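Local coordinates for glycoside hydrolase 15-related protein (Kribbella flavida, PDB 5Z3E) that hydrolyses the alpha-1,6-glucosidic linkage of isomaltose from the non-reducing end, releasing beta-D-glucose and D-glucose during intracellular breakdown of a cyclic tetrasaccharide, at residues L74-F79 against T379-S384; Q315-S320 against G351-Q356. The protein carries 1 engineered substitution. All coordinates share one frame; numbering follows the deposited sequence.

Contact 1: residues L74-F79 against T379-S384; sequences LRDGSF and TPLLWS
Trp383 lays its indole against one turn of helix 74-87, where Arg75, Asp76 and Phe79 meet it in succession. Its CG stands anti to the backbone N (chi1 -172°), which carries the ring toward helix 74-87. Along the side chain, CB lies 3.7 Å from Asp76 OD2; beyond it, CG and CD2 pass beside the helix backbone, with Asp76 CA 3.8 Å above the ring plane near the rim. At the pyrrole side, NE1 comes 3.3 Å from Phe79 CD2. The phenyl and five-membered rings are almost parallel, at 10°, yet slid so far apart that they barely overlap. On the benzo side, CE3 meets the Asp76 carboxylate, OD2 being 3.4 Å away. Here two helices of the (alpha/alpha)6 barrel of family 15 glycosidases, 74-87 and 382-394, come together at the pocket: Arg75 NH1 and Asp76 OD1 both hydrogen-bond one oxygen of a glycerol, probably from the crystallisation liquor, not far from Glu198, the inferred proton donor. At the far end of the indole, CH2 touches Arg75 CD at 3.5 Å, while Arg75 CG makes a CH-pi contact over the six-membered ring. The guanidinium brings its edge toward Trp383 CZ3, and Asp151 holds its NH2 in a salt bridge. An alanine in place of Trp383 would probably leave a gap beside Arg75 and Phe79, between the two helices, and strip the Arg75 chain of the ring it rests on. A bridging water adds a polar link, donating to Asp76 OD2 at 2.7 Å and accepting from Trp383 N at 2.8 Å.

Contact 2: residues Q315-S320 against G351-Q356; sequences QWILLS and GDLPAQ. Engineered in segment 351-356: Ala355 (natural residue Glu).
A minimal two-stranded antiparallel sheet, 315-316 with 356-357, brings the start of helix 317-329 up to the chain that bears the inferred catalytic proton acceptor, a glutamate replaced in this variant by the engineered Ala355. Trp316 and Gln356 form a non-hydrogen-bonded pair, with their CA atoms 4.2 Å apart and both side chains on the same side of the sheet. Gln356 CG lies between the backbone N and the carbonyl carbon (chi1 62°), and from there the extended chain runs over the indole. Gln356 CB sits 3.7 Å from the centroid of the Trp316 five-membered ring, only 11° off the normal, a CH-pi contact over the face; the amide plane is turned 43° from the ring. A water in the indole plane accepts from Trp316 NE1 at 2.9 Å and, weakly, from Gln356 NE2. The Ala355 methyl reaches Trp316 CZ3 at 4.0 Å. At the first residue of the helix, Ile317 CD1 packs against Pro354, meeting CG at 4.1 Å. Ala355 O accepts from Ile317 N at 3.3 Å, and a second water donates to it at 2.7 Å while accepting from Leu318 N. One buried carbonyl thus serves two amides of the first helical turn, directly and through water; the positive end of the helix dipole would probably polarise it, and these main-chain bonds probably help hold the backbone at this position, since they make no use of the side chain.

In the fold
From the N terminus, the chain first reaches helix 74-87, which supplies one half of contact 1 and waits some 300 residues for its partner. Most of the barrel intervenes before strand 315-316 and helix 317-329 open contact 2, whose loop, passing through helix 333-344, closes at 351-356. Contact 1 then closes at 379-384, as helix 382-394 begins, so contact 2 is nested inside it. The two meet directly: Leu381 N lies 3.0 Å from Leu353 O, probably a hydrogen bond, as is Ser384 OG to Pro354 O. Leu318 also packs against Trp383, so Trp383 of helix 382-394 touches both helix 74-87 and helix 317-329, linking the two contacts.

Contact 1: residues L74-F79 against T379-S384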
# COMPACT_ATOMS: atom_id res chain seq x y z
N LEU A 74 2.88 7.30 -3.41
CA LEU A 74 2.46 6.25 -4.32
C LEU A 74 1.79 5.07 -3.59
O LEU A 74 0.90 4.45 -4.16
CB LEU A 74 3.62 5.75 -5.18
CG LEU A 74 4.24 6.79 -6.08
CD1 LEU A 74 5.27 6.14 -6.97
CD2 LEU A 74 3.23 7.54 -6.88
N ARG A 75 2.21 4.76 -2.37
CA ARG A 75 1.58 3.69 -1.58
C ARG A 75 0.11 4.04 -1.32
O ARG A 75 -0.81 3.35 -1.77
CB ARG A 75 2.37 3.47 -0.30
CG ARG A 75 1.68 2.61 0.73
CD ARG A 75 2.59 2.30 1.90
NE ARG A 75 2.99 3.48 2.61
CZ ARG A 75 4.21 4.03 2.60
NH1 ARG A 75 4.39 5.18 3.21
NH2 ARG A 75 5.21 3.41 2.03
N ASP A 76 -0.11 5.14 -0.60
CA ASP A 76 -1.48 5.54 -0.29
C ASP A 76 -2.28 5.70 -1.57
O ASP A 76 -3.43 5.30 -1.67
CB ASP A 76 -1.52 6.87 0.46
CG ASP A 76 -0.84 6.86 1.81
OD1 ASP A 76 0.32 6.41 1.85
OD2 ASP A 76 -1.47 7.32 2.79
N GLY A 77 -1.67 6.37 -2.56
CA GLY A 77 -2.39 6.70 -3.77
C GLY A 77 -2.79 5.50 -4.59
O GLY A 77 -3.87 5.48 -5.18
N SER A 78 -1.93 4.48 -4.64
CA SER A 78 -2.22 3.30 -5.42
C SER A 78 -3.37 2.48 -4.83
O SER A 78 -4.25 2.02 -5.56
CB SER A 78 -0.97 2.44 -5.55
OG SER A 78 0.01 3.07 -6.35
N PHE A 79 -3.38 2.30 -3.50
CA PHE A 79 -4.51 1.62 -2.89
C PHE A 79 -5.78 2.46 -3.01
O PHE A 79 -6.87 1.92 -3.22
CB PHE A 79 -4.23 1.26 -1.44
CG PHE A 79 -3.38 0.04 -1.26
CD1 PHE A 79 -3.87 -1.22 -1.57
CD2 PHE A 79 -2.12 0.12 -0.70
CE1 PHE A 79 -3.10 -2.36 -1.37
CE2 PHE A 79 -1.39 -1.01 -0.44
CZ PHE A 79 -1.86 -2.25 -0.82
N THR A 379 -7.38 12.64 9.68
CA THR A 379 -8.76 12.28 9.40
C THR A 379 -9.35 13.32 8.45
O THR A 379 -9.37 14.49 8.80
CB THR A 379 -9.59 12.24 10.66
OG1 THR A 379 -8.98 11.50 11.72
CG2 THR A 379 -10.98 11.75 10.39
N PRO A 380 -9.85 12.92 7.29
CA PRO A 380 -9.78 11.58 6.71
C PRO A 380 -8.38 11.24 6.23
O PRO A 380 -7.64 12.11 5.76
CB PRO A 380 -10.70 11.69 5.49
CG PRO A 380 -10.58 13.14 5.06
CD PRO A 380 -10.44 13.91 6.34
N LEU A 381 -8.02 9.97 6.33
CA LEU A 381 -6.87 9.45 5.61
C LEU A 381 -7.43 8.81 4.34
O LEU A 381 -8.23 7.89 4.41
CB LEU A 381 -6.14 8.39 6.44
CG LEU A 381 -4.84 7.93 5.78
CD1 LEU A 381 -3.75 8.97 5.90
CD2 LEU A 381 -4.37 6.59 6.33
N LEU A 382 -7.02 9.31 3.16
CA LEU A 382 -7.63 8.78 1.95
C LEU A 382 -7.42 7.28 1.80
O LEU A 382 -8.32 6.57 1.39
CB LEU A 382 -7.19 9.54 0.69
CG LEU A 382 -8.03 10.76 0.32
CD1 LEU A 382 -7.90 11.88 1.33
CD2 LEU A 382 -7.68 11.25 -1.06
N TRP A 383 -6.24 6.79 2.18
CA TRP A 383 -5.94 5.37 2.12
C TRP A 383 -6.93 4.55 2.96
O TRP A 383 -7.35 3.47 2.57
CB TRP A 383 -4.48 5.16 2.52
CG TRP A 383 -3.92 3.77 2.34
CD1 TRP A 383 -4.51 2.70 1.75
CD2 TRP A 383 -2.64 3.33 2.81
NE1 TRP A 383 -3.66 1.61 1.82
CE2 TRP A 383 -2.51 1.97 2.47
CE3 TRP A 383 -1.59 3.95 3.51
CZ2 TRP A 383 -1.40 1.22 2.83
CZ3 TRP A 383 -0.50 3.17 3.88
CH2 TRP A 383 -0.42 1.83 3.55
N SER A 384 -7.36 5.08 4.11
CA SER A 384 -8.39 4.39 4.89
C SER A 384 -9.65 4.17 4.06
O SER A 384 -10.23 3.08 4.06
CB SER A 384 -8.76 5.16 6.15
OG SER A 384 -7.71 5.15 7.07
O HOH W 1 -3.93 8.38 2.40

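Contact 2: residues Q315-S320 against G351-Q356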
# COMPACT_ATOMS: atom_id res chain seq x y z
N GLN A 315 -4.77 1.42 16.53
CA GLN A 315 -5.37 0.43 15.64
C GLN A 315 -5.65 1.09 14.30
O GLN A 315 -6.36 2.10 14.25
CB GLN A 315 -6.67 -0.09 16.26
CG GLN A 315 -6.45 -0.81 17.57
CD GLN A 315 -7.74 -0.88 18.38
OE1 GLN A 315 -8.25 0.17 18.79
NE2 GLN A 315 -8.25 -2.07 18.63
N TRP A 316 -5.10 0.52 13.23
CA TRP A 316 -5.12 1.16 11.92
C TRP A 316 -6.22 0.61 11.03
O TRP A 316 -6.28 -0.59 10.72
CB TRP A 316 -3.76 0.98 11.25
CG TRP A 316 -2.73 1.93 11.82
CD1 TRP A 316 -2.22 1.98 13.09
CD2 TRP A 316 -2.13 3.02 11.11
NE1 TRP A 316 -1.35 3.04 13.20
CE2 TRP A 316 -1.28 3.68 12.00
CE3 TRP A 316 -2.22 3.47 9.79
CZ2 TRP A 316 -0.52 4.77 11.62
CZ3 TRP A 316 -1.48 4.55 9.42
CH2 TRP A 316 -0.62 5.19 10.32
N ILE A 317 -7.07 1.51 10.54
CA ILE A 317 -8.18 1.16 9.67
C ILE A 317 -7.67 0.38 8.45
O ILE A 317 -8.24 -0.64 8.06
CB ILE A 317 -9.00 2.39 9.26
CG1 ILE A 317 -9.96 2.84 10.39
CG2 ILE A 317 -9.80 2.12 8.01
CD1 ILE A 317 -9.32 3.28 11.67
N LEU A 318 -6.59 0.88 7.82
CA LEU A 318 -6.13 0.27 6.58
C LEU A 318 -5.65 -1.16 6.81
O LEU A 318 -5.73 -1.99 5.92
CB LEU A 318 -5.08 1.17 5.90
CG LEU A 318 -3.73 1.29 6.58
CD1 LEU A 318 -2.78 0.20 6.09
CD2 LEU A 318 -3.12 2.65 6.33
N LEU A 319 -5.11 -1.43 8.00
CA LEU A 319 -4.61 -2.76 8.32
C LEU A 319 -5.76 -3.71 8.67
O LEU A 319 -5.69 -4.89 8.31
CB LEU A 319 -3.57 -2.73 9.42
CG LEU A 319 -2.26 -2.03 9.06
CD1 LEU A 319 -1.32 -2.06 10.24
CD2 LEU A 319 -1.61 -2.68 7.83
N SER A 320 -6.79 -3.22 9.36
CA SER A 320 -7.99 -4.04 9.53
C SER A 320 -8.63 -4.37 8.19
O SER A 320 -9.10 -5.48 7.97
CB SER A 320 -8.96 -3.32 10.44
OG SER A 320 -8.44 -3.24 11.74
N GLY A 351 -18.60 10.77 8.43
CA GLY A 351 -18.25 9.56 7.66
C GLY A 351 -16.79 9.41 7.42
O GLY A 351 -16.37 8.45 6.77
N ASP A 352 -15.98 10.35 7.91
CA ASP A 352 -14.54 10.29 7.62
C ASP A 352 -13.87 9.23 8.48
O ASP A 352 -14.18 9.05 9.67
CB ASP A 352 -13.89 11.65 7.89
CG ASP A 352 -14.27 12.72 6.91
OD1 ASP A 352 -14.80 12.40 5.83
OD2 ASP A 352 -13.98 13.88 7.22
N LEU A 353 -12.88 8.56 7.87
CA LEU A 353 -12.14 7.51 8.54
C LEU A 353 -10.76 8.00 8.89
O LEU A 353 -10.03 8.50 8.01
CB LEU A 353 -12.02 6.26 7.65
CG LEU A 353 -13.31 5.48 7.44
CD1 LEU A 353 -13.14 4.50 6.30
CD2 LEU A 353 -13.72 4.76 8.70
N PRO A 354 -10.35 7.86 10.14
CA PRO A 354 -9.01 8.26 10.55
C PRO A 354 -7.97 7.26 10.07
O PRO A 354 -8.30 6.13 9.67
CB PRO A 354 -9.08 8.23 12.07
CG PRO A 354 -10.07 7.22 12.33
CD PRO A 354 -11.12 7.29 11.25
N ALA A 355 -6.70 7.65 10.19
CA ALA A 355 -5.62 6.68 9.98
C ALA A 355 -5.69 5.55 11.01
O ALA A 355 -5.52 4.38 10.70
CB ALA A 355 -4.28 7.36 10.05
N GLN A 356 -5.92 5.93 12.27
CA GLN A 356 -5.90 4.99 13.38
C GLN A 356 -6.78 5.52 14.49
O GLN A 356 -7.10 6.71 14.50
CB GLN A 356 -4.49 4.77 13.90
CG GLN A 356 -3.82 6.03 14.46
CD GLN A 356 -2.51 5.73 15.13
OE1 GLN A 356 -2.44 4.96 16.11
NE2 GLN A 356 -1.42 6.28 14.60
O HOH W 2 0.52 3.79 15.33
O HOH W 3 -5.73 3.49 8.16